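Local atomic coordinates of 3-oxosteroid 1-dehydrogenase (Sterolibacterium denitrificans, PDB entry 7P18), a protein that probably catalyses the FAD-dependent 1-dehydrogenation of 3-oxosteroids, turning them into 3-oxo-Delta(1)-steroids while an acceptor is reduced. Residues F273-Q278 / A291-P296. Numbering follows the deposited sequence.
Sequences FERNQQ and AWSATP
Arg-275 reaches over from the segment 273-278 to the loop 291-296, and its side chain makes the largest share of the contact. From CB the chain sets off with CG beside the backbone N (chi1 -71°) and bends at chi2; CG and CD then run past the carbonyl oxygen of Pro-296, with CG 3.4 Å from that O. NE gives the same Pro-296 O a weak, bent hydrogen bond of 3.1 Å. At the tip, NH2 donates to Thr-295 O over 2.9 Å, the acceptor lying 26° out of the guanidinium plane, while NH1 donates to a water that is placed to donate to Ala-291 O. Ser-293 CB covers one face of the guanidinium near its rim, 3.5 Å from NH2. An alanine in place of Arg-275 would probably leave Thr-295 O without this donor, Pro-296 O with its water but without NE, and a gap over Ser-293 CB. Next to it, Glu-274 lays CG against Thr-295 OG1 (3.4 Å); its OE2 takes a hydrogen bond from Asn-299, an FAD-binding residue, and a second from a water that also donates to Pro-296 O. On the loop itself, Thr-295 N bonds to Ser-293 OG, which also hydrogen-bonds to Asp-495. This ST turn shapes the loop at Ala-294, which touches the FAD, so the contact backs the FAD site of this FAD-binding domain.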
loop_
_atom_site.group_PDB
_atom_site.type_symbol
_atom_site.label_atom_id
_atom_site.label_comp_id
_atom_site.label_asym_id
_atom_site.label_seq_id
_atom_site.Cartn_x
_atom_site.Cartn_y
_atom_site.Cartn_z
ATOM N N PHE A 273 6.259 -9.878 6.574
ATOM C CA PHE A 273 7.630 -10.172 7.089
ATOM C C PHE A 273 8.665 -9.326 6.337
ATOM O O PHE A 273 9.853 -9.689 6.394
ATOM C CB PHE A 273 7.890 -11.683 6.985
ATOM C CG PHE A 273 7.922 -12.291 5.613
ATOM C CD1 PHE A 273 9.083 -12.348 4.875
ATOM C CD2 PHE A 273 6.795 -12.890 5.077
ATOM C CE1 PHE A 273 9.122 -12.966 3.649
ATOM C CE2 PHE A 273 6.842 -13.501 3.840
ATOM C CZ PHE A 273 7.993 -13.528 3.119
ATOM N N GLU A 274 8.258 -8.212 5.712
ATOM C CA GLU A 274 9.150 -7.370 4.857
ATOM C C GLU A 274 10.352 -6.850 5.674
ATOM O O GLU A 274 11.387 -6.605 5.047
ATOM C CB GLU A 274 8.429 -6.201 4.168
ATOM C CG GLU A 274 7.730 -5.227 5.095
ATOM C CD GLU A 274 6.336 -5.578 5.609
ATOM O OE1 GLU A 274 5.873 -6.720 5.312
ATOM O OE2 GLU A 274 5.740 -4.735 6.312
ATOM N N ARG A 275 10.201 -6.658 6.989
ATOM C CA ARG A 275 11.277 -6.123 7.868
ATOM C C ARG A 275 12.141 -7.232 8.489
ATOM O O ARG A 275 13.056 -6.891 9.264
ATOM C CB ARG A 275 10.672 -5.209 8.918
ATOM C CG ARG A 275 10.176 -3.886 8.361
ATOM C CD ARG A 275 11.286 -2.918 7.987
ATOM N NE ARG A 275 10.859 -1.766 7.168
ATOM C CZ ARG A 275 11.691 -0.956 6.508
ATOM N NH1 ARG A 275 13.000 -1.158 6.582
ATOM N NH2 ARG A 275 11.226 0.027 5.749
ATOM N N ASN A 276 11.963 -8.492 8.089
ATOM C CA ASN A 276 12.757 -9.634 8.619
ATOM C C ASN A 276 13.669 -10.128 7.507
ATOM O O ASN A 276 13.220 -10.847 6.586
ATOM C CB ASN A 276 11.836 -10.705 9.228
ATOM C CG ASN A 276 12.594 -11.880 9.819
ATOM O OD1 ASN A 276 13.656 -12.230 9.327
ATOM N ND2 ASN A 276 12.006 -12.560 10.790
ATOM N N GLN A 277 14.953 -9.716 7.544
ATOM C CA GLN A 277 15.898 -10.019 6.442
ATOM C C GLN A 277 16.071 -11.536 6.321
ATOM O O GLN A 277 16.223 -12.046 5.197
ATOM C CB GLN A 277 17.236 -9.285 6.669
ATOM C CG GLN A 277 18.240 -9.564 5.581
ATOM C CD GLN A 277 17.876 -8.841 4.322
ATOM O OE1 GLN A 277 17.271 -7.778 4.379
ATOM N NE2 GLN A 277 18.317 -9.380 3.213
ATOM N N GLN A 278 16.078 -12.281 7.427
ATOM C CA GLN A 278 16.250 -13.764 7.343
ATOM C C GLN A 278 15.068 -14.373 6.555
ATOM O O GLN A 278 15.266 -15.223 5.673
ATOM C CB GLN A 278 16.340 -14.333 8.762
ATOM C CG GLN A 278 16.342 -15.856 8.815
ATOM C CD GLN A 278 14.958 -16.497 8.799
ATOM O OE1 GLN A 278 14.057 -16.152 9.576
ATOM N NE2 GLN A 278 14.793 -17.490 7.937
ATOM N N ALA A 291 15.947 -2.855 3.804
ATOM C CA ALA A 291 16.169 -1.391 3.761
ATOM C C ALA A 291 15.393 -0.779 2.587
ATOM O O ALA A 291 15.131 0.407 2.628
ATOM C CB ALA A 291 17.661 -1.089 3.603
ATOM N N TRP A 292 15.087 -1.560 1.550
ATOM C CA TRP A 292 14.418 -1.023 0.338
ATOM C C TRP A 292 12.909 -0.857 0.580
ATOM O O TRP A 292 12.241 -0.233 -0.282
ATOM C CB TRP A 292 14.676 -1.911 -0.854
ATOM C CG TRP A 292 16.117 -2.083 -1.190
ATOM C CD1 TRP A 292 17.159 -1.296 -0.797
ATOM C CD2 TRP A 292 16.666 -3.153 -1.953
ATOM N NE1 TRP A 292 18.319 -1.806 -1.284
ATOM C CE2 TRP A 292 18.068 -2.947 -1.971
ATOM C CE3 TRP A 292 16.146 -4.296 -2.579
ATOM C CZ2 TRP A 292 18.916 -3.798 -2.648
ATOM C CZ3 TRP A 292 16.997 -5.117 -3.273
ATOM C CH2 TRP A 292 18.358 -4.882 -3.297
ATOM N N SER A 293 12.388 -1.366 1.692
ATOM C CA SER A 293 10.943 -1.332 1.985
ATOM C C SER A 293 10.498 0.102 2.256
ATOM O O SER A 293 11.293 0.880 2.792
ATOM C CB SER A 293 10.592 -2.262 3.127
ATOM O OG SER A 293 9.163 -2.362 3.279
ATOM N N ALA A 294 9.220 0.391 1.950
ATOM C CA ALA A 294 8.522 1.662 2.217
ATOM C C ALA A 294 7.704 1.570 3.507
ATOM O O ALA A 294 7.072 2.531 3.857
ATOM C CB ALA A 294 7.634 1.986 1.037
ATOM N N THR A 295 7.746 0.444 4.216
ATOM C CA THR A 295 6.878 0.177 5.377
ATOM C C THR A 295 7.489 0.728 6.654
ATOM O O THR A 295 8.704 1.009 6.715
ATOM C CB THR A 295 6.659 -1.324 5.569
ATOM O OG1 THR A 295 7.948 -1.944 5.760
ATOM C CG2 THR A 295 5.960 -1.942 4.369
ATOM N N PRO A 296 6.685 0.817 7.726
ATOM C CA PRO A 296 7.230 1.030 9.061
ATOM C C PRO A 296 8.102 -0.142 9.528
ATOM O O PRO A 296 8.310 -1.123 8.819
ATOM C CB PRO A 296 5.988 1.223 9.944
ATOM C CG PRO A 296 4.898 1.626 8.967
ATOM C CD PRO A 296 5.222 0.861 7.711
HETATM O O HOH W 1 6.607 -3.288 8.449
HETATM O O HOH W 2 13.863 1.047 4.926
#